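Local coordinates for protein lombricine kinase (Urechis caupo, PDB 3JPZ) that transfers a phosphoryl group reversibly between ATP and the guanidino compound lombricine, as a member of the ATP:guanido phosphotransferase (phosphagen kinase) family, at residues 103-108 with 337-341; 116-120 with 236-240; 298-304 with 343-347. One frame throughout, in Å; residues are numbered along the deposited sequence. Where two conformers were deposited one is given.

Interaction 1: residues 103-108 with 337-341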
ATOM      1  N   LEU A 103     -21.948  12.843 -35.148  1.00 13.80           N
ATOM      2  CA  LEU A 103     -22.770  13.226 -34.009  1.00 16.29           C
ATOM      3  C   LEU A 103     -23.969  14.061 -34.418  1.00 16.21           C
ATOM      4  O   LEU A 103     -23.923  14.809 -35.390  1.00 22.23           O
ATOM      5  CB  LEU A 103     -21.941  14.010 -32.993  1.00 12.87           C
ATOM      6  CG  LEU A 103     -20.937  13.204 -32.179  1.00 15.98           C
ATOM      7  CD1 LEU A 103     -20.175  14.120 -31.237  1.00 19.87           C
ATOM      8  CD2 LEU A 103     -21.641  12.107 -31.402  1.00 12.46           C
ATOM      9  N   VAL A 104     -25.036  13.938 -33.643  1.00 20.57           N
ATOM     10  CA  VAL A 104     -26.261  14.679 -33.893  1.00 21.65           C
ATOM     11  C   VAL A 104     -26.566  15.556 -32.693  1.00 14.51           C
ATOM     12  O   VAL A 104     -26.743  15.048 -31.586  1.00 11.80           O
ATOM     13  CB  VAL A 104     -27.445  13.721 -34.134  1.00 17.13           C
ATOM     14  CG1 VAL A 104     -28.746  14.502 -34.335  1.00 22.59           C
ATOM     15  CG2 VAL A 104     -27.156  12.827 -35.332  1.00 34.62           C
ATOM     16  N   GLY A 105     -26.605  16.872 -32.907  1.00 18.83           N
ATOM     17  CA  GLY A 105     -27.005  17.814 -31.872  1.00 23.28           C
ATOM     18  C   GLY A 105     -26.004  18.008 -30.743  1.00 17.19           C
ATOM     19  O   GLY A 105     -26.381  18.327 -29.614  1.00 26.12           O
ATOM     20  N   GLY A 106     -24.721  17.850 -31.050  1.00 11.99           N
ATOM     21  CA  GLY A 106     -23.690  17.916 -30.026  1.00 22.32           C
ATOM     22  C   GLY A 106     -23.337  19.304 -29.516  1.00 26.12           C
ATOM     23  O   GLY A 106     -22.213  19.526 -29.077  1.00 24.68           O
ATOM     24  N   GLN A 107     -24.272  20.247 -29.594  1.00 16.61           N
ATOM     25  CA  GLN A 107     -24.067  21.577 -29.026  0.55 12.11           C
ATOM     26  C   GLN A 107     -25.231  21.919 -28.119  1.00 17.78           C
ATOM     27  O   GLN A 107     -26.339  22.170 -28.590  1.00 19.14           O
ATOM     28  CB  GLN A 107     -23.949  22.642 -30.113  0.55 15.89           C
ATOM     29  CG  GLN A 107     -24.056  24.073 -29.574  0.55 12.33           C
ATOM     30  CD  GLN A 107     -22.895  24.466 -28.659  0.55 12.99           C
ATOM     31  OE1 GLN A 107     -21.758  24.616 -29.109  0.55 17.63           O
ATOM     32  NE2 GLN A 107     -23.186  24.664 -27.377  0.55 12.34           N
ATOM     33  N   PHE A 108     -24.974  21.928 -26.819  1.00 13.58           N
ATOM     34  CA  PHE A 108     -26.026  22.183 -25.859  1.00 21.51           C
ATOM     35  C   PHE A 108     -26.234  23.665 -25.671  1.00 11.43           C
ATOM     36  O   PHE A 108     -25.351  24.476 -25.939  1.00 12.01           O
ATOM     37  CB  PHE A 108     -25.691  21.571 -24.510  1.00 11.70           C
ATOM     38  CG  PHE A 108     -25.486  20.101 -24.546  1.00 12.19           C
ATOM     39  CD1 PHE A 108     -24.265  19.559 -24.188  1.00 11.94           C
ATOM     40  CD2 PHE A 108     -26.510  19.254 -24.925  1.00 22.00           C
ATOM     41  CE1 PHE A 108     -24.080  18.202 -24.203  1.00 24.17           C
ATOM     42  CE2 PHE A 108     -26.321  17.894 -24.945  1.00 11.73           C
ATOM     43  CZ  PHE A 108     -25.110  17.369 -24.585  1.00 12.04           C
ATOM     44  N   VAL A 337     -21.056   9.257 -26.577  1.00 11.78           N
ATOM     45  CA  VAL A 337     -21.213  10.697 -26.681  1.00 11.64           C
ATOM     46  C   VAL A 337     -22.624  11.036 -27.152  1.00 12.81           C
ATOM     47  O   VAL A 337     -23.207  12.015 -26.693  1.00 12.14           O
ATOM     48  CB  VAL A 337     -20.200  11.325 -27.673  1.00 11.67           C
ATOM     49  CG1 VAL A 337     -20.383  12.831 -27.731  1.00 12.45           C
ATOM     50  CG2 VAL A 337     -18.778  10.978 -27.279  1.00 12.01           C
ATOM     51  N   GLN A 338     -23.168  10.231 -28.065  1.00 17.53           N
ATOM     52  CA  GLN A 338     -24.518  10.464 -28.572  1.00 11.96           C
ATOM     53  C   GLN A 338     -25.552  10.178 -27.493  1.00 17.56           C
ATOM     54  O   GLN A 338     -26.562  10.882 -27.382  1.00 12.25           O
ATOM     55  CB  GLN A 338     -24.811   9.608 -29.799  1.00 12.17           C
ATOM     56  CG  GLN A 338     -26.127   9.972 -30.440  1.00 12.29           C
ATOM     57  CD  GLN A 338     -26.137  11.400 -30.898  1.00 18.01           C
ATOM     58  OE1 GLN A 338     -25.294  11.796 -31.693  1.00 12.20           O
ATOM     59  NE2 GLN A 338     -27.086  12.194 -30.390  1.00 12.47           N
ATOM     60  N   LEU A 339     -25.282   9.147 -26.697  1.00 19.81           N
ATOM     61  CA  LEU A 339     -26.151   8.779 -25.585  0.70 21.69           C
ATOM     62  C   LEU A 339     -26.176   9.896 -24.546  1.00 12.25           C
ATOM     63  O   LEU A 339     -27.214  10.180 -23.951  1.00 16.44           O
ATOM     64  CB  LEU A 339     -25.685   7.467 -24.941  0.70 12.60           C
ATOM     65  CG  LEU A 339     -26.389   7.109 -23.625  0.70 18.93           C
ATOM     66  CD1 LEU A 339     -27.855   6.784 -23.878  0.70 12.56           C
ATOM     67  CD2 LEU A 339     -25.697   5.951 -22.933  0.70 23.75           C
ATOM     68  N   LEU A 340     -25.028  10.530 -24.335  1.00 14.20           N
ATOM     69  CA  LEU A 340     -24.931  11.662 -23.420  1.00 11.75           C
ATOM     70  C   LEU A 340     -25.673  12.856 -23.991  1.00 11.71           C
ATOM     71  O   LEU A 340     -26.444  13.526 -23.304  1.00 11.86           O
ATOM     72  CB  LEU A 340     -23.471  12.052 -23.188  1.00 13.46           C
ATOM     73  CG  LEU A 340     -23.265  13.288 -22.312  1.00 11.63           C
ATOM     74  CD1 LEU A 340     -23.523  12.969 -20.855  1.00 11.48           C
ATOM     75  CD2 LEU A 340     -21.862  13.829 -22.477  1.00 12.07           C
ATOM     76  N   ILE A 341     -25.424  13.129 -25.260  1.00 12.42           N
ATOM     77  CA  ILE A 341     -26.133  14.190 -25.956  1.00 11.70           C
ATOM     78  C   ILE A 341     -27.645  14.003 -25.794  1.00 16.07           C
ATOM     79  O   ILE A 341     -28.342  14.916 -25.389  1.00 12.54           O
ATOM     80  CB  ILE A 341     -25.760  14.209 -27.442  1.00 11.65           C
ATOM     81  CG1 ILE A 341     -24.307  14.639 -27.608  1.00 11.91           C
ATOM     82  CG2 ILE A 341     -26.657  15.140 -28.194  1.00 11.75           C
ATOM     83  CD1 ILE A 341     -23.763  14.451 -28.990  1.00 11.70           C
TER
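Ile341 packs against the backbone of the 103-108 loop, and this is the densely packed half of the contact. Its CD1 lies 3.6 Å from CA of Gly106, while its CG2 is 3.4 Å from the carbonyl oxygen of Val104 and also touches that of Gly105. Further along the loop, the Phe108 ring presents its edge to the helix backbone, with CZ 3.6 Å from CA of Ile341 and the Ile341 O at the rim, in the ring plane. Leu103 closes the buried side, crossing Val337 at about a right angle with Leu103 CD1 3.7 Å from Val337 CG1. The loop leads into strand 113-122 of the antiparallel sheet of the phosphagen kinase catalytic domain, and here it is joined to the long helix 333-355. Toward solvent the contact turns polar. Gln338, CG anti to its N (chi1 -172°) and bent at chi2, brings its amide alongside the backbone of exposed Val104 and grips it twice: Val104 N donates to OE1 at 2.9 Å, tilted from the carbonyl plane, and NE2 donates to Val104 O at 3.1 Å, on a lone pair and within the amide plane. NE2 also bonds Asp342 OD1, which helps fix the flip of the amide.

Interaction 2: residues 116-120 with 236-240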
ATOM      1  N   CYS A 116     -18.086  20.611 -20.786  0.80 12.52           N
ATOM      2  CA  CYS A 116     -18.085  19.243 -21.253  0.80 18.01           C
ATOM      3  C   CYS A 116     -16.656  18.744 -21.236  0.80 14.19           C
ATOM      4  O   CYS A 116     -15.723  19.491 -21.545  0.80 16.23           O
ATOM      5  CB  CYS A 116     -18.609  19.150 -22.690  0.80 13.73           C
ATOM      6  SG  CYS A 116     -20.002  20.219 -23.082  0.80 25.48           S
ATOM      7  N   ARG A 117     -16.481  17.486 -20.859  1.00 20.51           N
ATOM      8  CA  ARG A 117     -15.234  16.793 -21.117  1.00 13.05           C
ATOM      9  C   ARG A 117     -15.557  15.373 -21.531  1.00 19.13           C
ATOM     10  O   ARG A 117     -16.646  14.865 -21.265  1.00 11.96           O
ATOM     11  CB  ARG A 117     -14.276  16.823 -19.917  1.00 25.86           C
ATOM     12  CG  ARG A 117     -14.925  16.711 -18.556  1.00 16.26           C
ATOM     13  CD  ARG A 117     -13.893  16.336 -17.490  1.00 28.99           C
ATOM     14  NE  ARG A 117     -13.820  14.888 -17.324  1.00 49.42           N
ATOM     15  CZ  ARG A 117     -12.861  14.243 -16.671  1.00 39.67           C
ATOM     16  NH1 ARG A 117     -11.862  14.909 -16.114  1.00 53.27           N
ATOM     17  NH2 ARG A 117     -12.905  12.923 -16.585  1.00 29.97           N
ATOM     18  N   ILE A 118     -14.615  14.760 -22.230  1.00 13.15           N
ATOM     19  CA  ILE A 118     -14.691  13.357 -22.580  1.00 13.35           C
ATOM     20  C   ILE A 118     -13.330  12.776 -22.260  1.00 11.62           C
ATOM     21  O   ILE A 118     -12.313  13.317 -22.683  1.00 15.74           O
ATOM     22  CB  ILE A 118     -14.975  13.165 -24.075  1.00 11.81           C
ATOM     23  CG1 ILE A 118     -16.263  13.877 -24.469  1.00 17.80           C
ATOM     24  CG2 ILE A 118     -15.052  11.679 -24.409  1.00 17.13           C
ATOM     25  CD1 ILE A 118     -16.505  13.881 -25.963  1.00 12.05           C
ATOM     26  N   ARG A 119     -13.302  11.676 -21.520  1.00 11.35           N
ATOM     27  CA  ARG A 119     -12.040  11.109 -21.083  1.00 17.17           C
ATOM     28  C   ARG A 119     -11.966   9.639 -21.455  1.00 22.00           C
ATOM     29  O   ARG A 119     -12.977   8.951 -21.566  1.00 11.84           O
ATOM     30  CB  ARG A 119     -11.844  11.302 -19.575  1.00 16.96           C
ATOM     31  CG  ARG A 119     -12.469  10.231 -18.695  1.00 40.99           C
ATOM     32  CD  ARG A 119     -11.416   9.387 -17.987  1.00 36.24           C
ATOM     33  NE  ARG A 119     -12.013   8.272 -17.254  1.00 51.76           N
ATOM     34  CZ  ARG A 119     -12.373   8.310 -15.973  1.00 68.10           C
ATOM     35  NH1 ARG A 119     -12.914   7.238 -15.407  1.00 73.67           N
ATOM     36  NH2 ARG A 119     -12.195   9.409 -15.252  1.00 66.21           N
ATOM     37  N   THR A 120     -10.756   9.172 -21.692  1.00 11.81           N
ATOM     38  CA  THR A 120     -10.537   7.753 -21.836  1.00 11.87           C
ATOM     39  C   THR A 120      -9.157   7.461 -21.305  1.00 12.02           C
ATOM     40  O   THR A 120      -8.465   8.359 -20.834  1.00 13.48           O
ATOM     41  CB  THR A 120     -10.648   7.294 -23.299  1.00 23.57           C
ATOM     42  OG1 THR A 120     -10.715   5.861 -23.340  1.00 16.46           O
ATOM     43  CG2 THR A 120      -9.449   7.781 -24.109  1.00 25.08           C
ATOM     44  N   VAL A 236     -15.654  18.950 -28.509  1.00 16.42           N
ATOM     45  CA  VAL A 236     -14.843  18.274 -27.503  1.00 13.34           C
ATOM     46  C   VAL A 236     -14.459  16.876 -27.953  1.00 13.58           C
ATOM     47  O   VAL A 236     -13.340  16.415 -27.716  1.00 14.22           O
ATOM     48  CB  VAL A 236     -15.594  18.157 -26.156  1.00 12.88           C
ATOM     49  CG1 VAL A 236     -14.815  17.259 -25.202  1.00 12.81           C
ATOM     50  CG2 VAL A 236     -15.799  19.522 -25.552  1.00 12.75           C
ATOM     51  N   PHE A 237     -15.401  16.205 -28.604  1.00 14.06           N
ATOM     52  CA  PHE A 237     -15.178  14.866 -29.114  1.00 16.07           C
ATOM     53  C   PHE A 237     -14.243  14.941 -30.322  1.00 14.13           C
ATOM     54  O   PHE A 237     -13.413  14.059 -30.527  1.00 15.20           O
ATOM     55  CB  PHE A 237     -16.515  14.235 -29.513  1.00 13.47           C
ATOM     56  CG  PHE A 237     -16.417  12.784 -29.914  1.00 17.22           C
ATOM     57  CD1 PHE A 237     -15.772  11.866 -29.107  1.00 14.61           C
ATOM     58  CD2 PHE A 237     -17.001  12.340 -31.091  1.00 14.21           C
ATOM     59  CE1 PHE A 237     -15.699  10.534 -29.471  1.00 17.26           C
ATOM     60  CE2 PHE A 237     -16.931  11.012 -31.462  1.00 13.90           C
ATOM     61  CZ  PHE A 237     -16.280  10.107 -30.651  1.00 13.69           C
ATOM     62  N   GLU A 238     -14.386  16.000 -31.116  1.00 15.87           N
ATOM     63  CA  GLU A 238     -13.600  16.148 -32.340  1.00 17.53           C
ATOM     64  C   GLU A 238     -12.126  16.243 -32.004  1.00 22.19           C
ATOM     65  O   GLU A 238     -11.284  15.638 -32.666  1.00 24.92           O
ATOM     66  CB  GLU A 238     -14.021  17.403 -33.111  1.00 15.39           C
ATOM     67  CG  GLU A 238     -13.376  17.525 -34.500  1.00 16.84           C
ATOM     68  CD  GLU A 238     -11.913  17.977 -34.474  1.00 27.33           C
ATOM     69  OE1 GLU A 238     -11.504  18.704 -33.534  1.00 17.61           O
ATOM     70  OE2 GLU A 238     -11.174  17.613 -35.419  1.00 32.00           O
ATOM     71  N   ARG A 239     -11.824  17.035 -30.986  1.00 15.36           N
ATOM     72  CA  ARG A 239     -10.460  17.209 -30.513  0.51 17.39           C
ATOM     73  C   ARG A 239     -10.000  15.918 -29.856  1.00 17.56           C
ATOM     74  O   ARG A 239      -8.876  15.481 -30.031  1.00 16.73           O
ATOM     75  CB  ARG A 239     -10.399  18.375 -29.521  0.51 16.14           C
ATOM     76  CG  ARG A 239      -9.104  18.481 -28.729  0.51 17.80           C
ATOM     77  CD  ARG A 239      -9.027  19.809 -27.981  0.51 21.52           C
ATOM     78  NE  ARG A 239      -8.971  20.943 -28.899  0.51 25.89           N
ATOM     79  CZ  ARG A 239      -9.971  21.793 -29.114  0.51 27.56           C
ATOM     80  NH1 ARG A 239     -11.122  21.655 -28.465  0.51 16.67           N
ATOM     81  NH2 ARG A 239      -9.814  22.789 -29.975  0.51 17.07           N
ATOM     82  N   PHE A 240     -10.900  15.315 -29.096  1.00 17.19           N
ATOM     83  CA  PHE A 240     -10.648  14.058 -28.421  1.00 16.84           C
ATOM     84  C   PHE A 240     -10.091  13.002 -29.382  1.00 21.35           C
ATOM     85  O   PHE A 240      -9.011  12.458 -29.170  1.00 16.33           O
ATOM     86  CB  PHE A 240     -11.972  13.597 -27.812  1.00 15.14           C
ATOM     87  CG  PHE A 240     -11.898  12.311 -27.062  1.00 18.72           C
ATOM     88  CD1 PHE A 240     -11.439  12.278 -25.752  1.00 21.67           C
ATOM     89  CD2 PHE A 240     -12.343  11.136 -27.645  1.00 17.85           C
ATOM     90  CE1 PHE A 240     -11.400  11.084 -25.045  1.00 12.98           C
ATOM     91  CE2 PHE A 240     -12.307   9.950 -26.947  1.00 13.58           C
ATOM     92  CZ  PHE A 240     -11.830   9.924 -25.640  1.00 13.02           C
TER
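Strand 113-122, central in the antiparallel sheet of the phosphagen kinase catalytic domain, carries nucleotide-binding arginines on one face and packs helix 233-252 against the other. The alternation of the strand divides the work: Arg117 and Arg119, both of which bind ADP in the nucleotide complex, though none is bound here, point away from the helix, whereas Cys116, Ile118 and Thr120 point toward it. Strand and helix run nearly the same way, their short axes 30° apart and 8.4 Å at closest approach. Ile118 is the centre of the contact, its CG1, CD1 and CG2 each meeting a different helix residue. With CG1 anti to the carbonyl carbon (chi1 -57°), the ethyl arm reaches Val236 and Phe237: CG1 meets Val236 CG1 at 3.8 Å, and CD1 ends 3.6 Å from CB of Phe237. The other branch, CG2, sits over the centre of the Phe240 ring in a CH-pi contact, 3.8 Å from the centroid and 11° off the normal. The two side chains cross at about a right angle, and the ring edge is turned to Thr120 N. Two residues before Ile118, Cys116 CB touches the second Val236 methyl, CG2. Thr120 hydrogen-bonds the carbonyl of Thr276 through its hydroxyl and leaves carbon for the aromatic ring: its CG2 approaches CZ of Phe240 to 3.6 Å.

Interaction 3: residues 298-304 with 343-347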
ATOM      1  N   ILE A 298     -34.957   9.262 -13.641  1.00 13.59           N
ATOM      2  CA  ILE A 298     -34.743   9.771 -14.988  1.00 14.98           C
ATOM      3  C   ILE A 298     -33.301   9.566 -15.427  1.00 13.66           C
ATOM      4  O   ILE A 298     -33.026   9.110 -16.536  1.00 11.75           O
ATOM      5  CB  ILE A 298     -35.103  11.265 -15.055  1.00 16.92           C
ATOM      6  CG1 ILE A 298     -36.629  11.426 -15.009  1.00 18.76           C
ATOM      7  CG2 ILE A 298     -34.525  11.900 -16.308  1.00 18.33           C
ATOM      8  CD1 ILE A 298     -37.104  12.742 -14.435  1.00 13.13           C
ATOM      9  N   VAL A 299     -32.381   9.912 -14.542  1.00 11.86           N
ATOM     10  CA  VAL A 299     -30.968   9.777 -14.835  1.00 11.29           C
ATOM     11  C   VAL A 299     -30.582   8.316 -15.071  1.00 13.78           C
ATOM     12  O   VAL A 299     -29.845   8.012 -16.006  1.00 14.08           O
ATOM     13  CB  VAL A 299     -30.127  10.347 -13.700  1.00 11.45           C
ATOM     14  CG1 VAL A 299     -28.674   9.957 -13.872  1.00 19.66           C
ATOM     15  CG2 VAL A 299     -30.277  11.860 -13.661  1.00 11.70           C
ATOM     16  N   VAL A 300     -31.075   7.418 -14.222  1.00 13.66           N
ATOM     17  CA  VAL A 300     -30.802   5.993 -14.396  1.00 13.69           C
ATOM     18  C   VAL A 300     -31.408   5.527 -15.710  1.00 18.86           C
ATOM     19  O   VAL A 300     -30.753   4.874 -16.514  1.00 11.83           O
ATOM     20  CB  VAL A 300     -31.372   5.145 -13.237  1.00 12.33           C
ATOM     21  CG1 VAL A 300     -31.408   3.663 -13.621  1.00 16.12           C
ATOM     22  CG2 VAL A 300     -30.552   5.338 -11.989  1.00 12.40           C
ATOM     23  N   ALA A 301     -32.665   5.881 -15.926  1.00 11.74           N
ATOM     24  CA  ALA A 301     -33.364   5.492 -17.138  1.00 14.20           C
ATOM     25  C   ALA A 301     -32.602   5.963 -18.377  1.00 14.44           C
ATOM     26  O   ALA A 301     -32.671   5.333 -19.425  1.00 12.43           O
ATOM     27  CB  ALA A 301     -34.775   6.058 -17.136  1.00 19.88           C
ATOM     28  N   LEU A 302     -31.867   7.062 -18.254  1.00 12.57           N
ATOM     29  CA  LEU A 302     -31.140   7.608 -19.396  1.00 10.90           C
ATOM     30  C   LEU A 302     -29.764   6.975 -19.573  1.00 12.06           C
ATOM     31  O   LEU A 302     -29.008   7.368 -20.461  1.00 11.95           O
ATOM     32  CB  LEU A 302     -31.006   9.123 -19.261  1.00 10.89           C
ATOM     33  CG  LEU A 302     -32.316   9.901 -19.393  1.00 10.69           C
ATOM     34  CD1 LEU A 302     -32.100  11.394 -19.165  1.00 10.72           C
ATOM     35  CD2 LEU A 302     -32.939   9.644 -20.747  1.00 15.78           C
ATOM     36  N   GLN A 303     -29.462   5.982 -18.742  1.00 11.45           N
ATOM     37  CA  GLN A 303     -28.156   5.335 -18.736  1.00 15.92           C
ATOM     38  C   GLN A 303     -27.057   6.317 -18.356  1.00 23.09           C
ATOM     39  O   GLN A 303     -25.929   6.236 -18.850  1.00 10.89           O
ATOM     40  CB  GLN A 303     -27.846   4.731 -20.102  1.00 16.64           C
ATOM     41  CG  GLN A 303     -28.732   3.559 -20.455  1.00 18.02           C
ATOM     42  CD  GLN A 303     -28.338   2.929 -21.768  1.00 28.41           C
ATOM     43  OE1 GLN A 303     -28.699   3.420 -22.835  1.00 32.13           O
ATOM     44  NE2 GLN A 303     -27.594   1.835 -21.699  1.00 30.27           N
ATOM     45  N   LEU A 304     -27.394   7.245 -17.476  1.00 10.97           N
ATOM     46  CA  LEU A 304     -26.449   8.254 -17.058  1.00 12.52           C
ATOM     47  C   LEU A 304     -26.086   8.117 -15.587  1.00 11.19           C
ATOM     48  O   LEU A 304     -26.839   7.566 -14.791  1.00 11.53           O
ATOM     49  CB  LEU A 304     -27.033   9.640 -17.303  1.00 11.39           C
ATOM     50  CG  LEU A 304     -27.436   9.958 -18.744  1.00 11.23           C
ATOM     51  CD1 LEU A 304     -28.276  11.210 -18.750  1.00 10.79           C
ATOM     52  CD2 LEU A 304     -26.201  10.107 -19.628  1.00 16.20           C
ATOM     53  N   GLY A 343     -29.396  12.134 -23.677  1.00 15.04           N
ATOM     54  CA  GLY A 343     -29.834  12.153 -22.297  1.00 21.62           C
ATOM     55  C   GLY A 343     -29.846  13.564 -21.751  1.00 16.10           C
ATOM     56  O   GLY A 343     -30.780  13.958 -21.057  1.00 12.14           O
ATOM     57  N   VAL A 344     -28.815  14.331 -22.080  1.00 11.88           N
ATOM     58  CA  VAL A 344     -28.666  15.673 -21.528  1.00 12.83           C
ATOM     59  C   VAL A 344     -29.697  16.610 -22.137  1.00 11.91           C
ATOM     60  O   VAL A 344     -30.268  17.462 -21.450  1.00 12.59           O
ATOM     61  CB  VAL A 344     -27.253  16.226 -21.762  1.00 12.15           C
ATOM     62  CG1 VAL A 344     -27.188  17.705 -21.381  1.00 11.69           C
ATOM     63  CG2 VAL A 344     -26.232  15.410 -20.972  1.00 11.53           C
ATOM     64  N   LYS A 345     -29.938  16.445 -23.432  1.00 19.83           N
ATOM     65  CA  LYS A 345     -30.965  17.205 -24.119  1.00 16.20           C
ATOM     66  C   LYS A 345     -32.333  16.950 -23.473  1.00 12.60           C
ATOM     67  O   LYS A 345     -33.122  17.868 -23.304  1.00 14.52           O
ATOM     68  CB  LYS A 345     -30.978  16.828 -25.601  1.00 12.18           C
ATOM     69  CG  LYS A 345     -32.080  17.477 -26.425  1.00 12.23           C
ATOM     70  CD  LYS A 345     -32.047  18.987 -26.325  1.00 12.05           C
ATOM     71  CE  LYS A 345     -32.930  19.645 -27.372  1.00 12.01           C
ATOM     72  NZ  LYS A 345     -34.328  19.154 -27.305  1.00 13.52           N
ATOM     73  N   LYS A 346     -32.606  15.704 -23.104  1.00 12.23           N
ATOM     74  CA  LYS A 346     -33.873  15.368 -22.452  1.00 13.27           C
ATOM     75  C   LYS A 346     -33.972  16.019 -21.078  1.00 13.38           C
ATOM     76  O   LYS A 346     -35.026  16.537 -20.702  1.00 13.20           O
ATOM     77  CB  LYS A 346     -34.048  13.845 -22.323  1.00 12.56           C
ATOM     78  CG  LYS A 346     -34.044  13.116 -23.667  1.00 37.10           C
ATOM     79  CD  LYS A 346     -34.329  11.622 -23.530  1.00 36.06           C
ATOM     80  CE  LYS A 346     -33.838  10.854 -24.762  1.00 40.10           C
ATOM     81  NZ  LYS A 346     -33.827   9.372 -24.573  1.00 28.47           N
ATOM     82  N   LEU A 347     -32.881  15.966 -20.321  1.00 12.85           N
ATOM     83  CA  LEU A 347     -32.822  16.601 -19.020  1.00 12.50           C
ATOM     84  C   LEU A 347     -33.197  18.068 -19.155  1.00 19.37           C
ATOM     85  O   LEU A 347     -34.004  18.589 -18.386  1.00 13.02           O
ATOM     86  CB  LEU A 347     -31.425  16.457 -18.421  1.00 12.13           C
ATOM     87  CG  LEU A 347     -31.041  15.025 -18.048  1.00 12.18           C
ATOM     88  CD1 LEU A 347     -29.540  14.880 -17.815  1.00 12.57           C
ATOM     89  CD2 LEU A 347     -31.825  14.559 -16.837  1.00 17.28           C
TER
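Leu302 and Leu347 both hold CG anti to their carbonyl carbon (chi1 -68° in each) and are extended at chi2, which lets the two side chains slide past each other in opposite directions until Leu302 CD1 is 3.9 Å from Leu347 CD2. The same Leu347 methyl reaches Ile298, 3.8 Å from its CG2, one helical turn before Leu302. The second branch, CD1, meets Leu304 tip to tip, with 4.0 Å between the two CD1 atoms. Leu347 is thus shared by Ile298, Leu302 and Leu304, with Val299 more distant. That segment ends helix 295-301 in a Schellman motif: Gln303 takes positive phi, and the N-H groups of Gln303 and Leu304 bond back to the carbonyls of Val300 and Val299. The reversal brings Leu304, at the start of strand 304-307, outermost in this chain's sheet, round to the same partner as Leu302. Gly343 lets the segments come close. Leu304 CD1 rests 4.0 Å from Gly343 CA, over the bare backbone, and Leu302 CD1 comes to 3.4 Å from Gly343 O. At the exposed rim, Lys346 runs extended beyond CG and crosses Leu302 obliquely, laying its CD 3.7 Å from Leu302 CD2. Ile323 of strand 320-325 also touches Leu304 and Leu347, continuing the apolar layer onto the sheet. The cohesion between these segments is apolar: branched methyls fit against one another and against glycine backbone, consistent with a contact held by burial of apolar surface and close fit, while the lysine contributes its aliphatic stem at the solvent margin.

How the interactions relate
Interactions 1 and 3 share helix 333-355, on successive turns, and their centres lie 12 Å apart; Phe108 of the first touches Val344 of the second. Interaction 2 is also 12 Å from interaction 1 and meets it where Phe237 packs on Leu103 and Val337, but stays 19 Å from interaction 3 between centres. Along the chain, interaction 2 is nested within the span closed by 103-108 and 337-341, whereas interactions 1 and 3 alternate. Interaction 1 touches both of the others and links them, since 2 and 3 do not touch; helices 233-252 and 333-355 pack beside each other on the sheet face opposite the nucleotide-binding arginines Arg117 and Arg119.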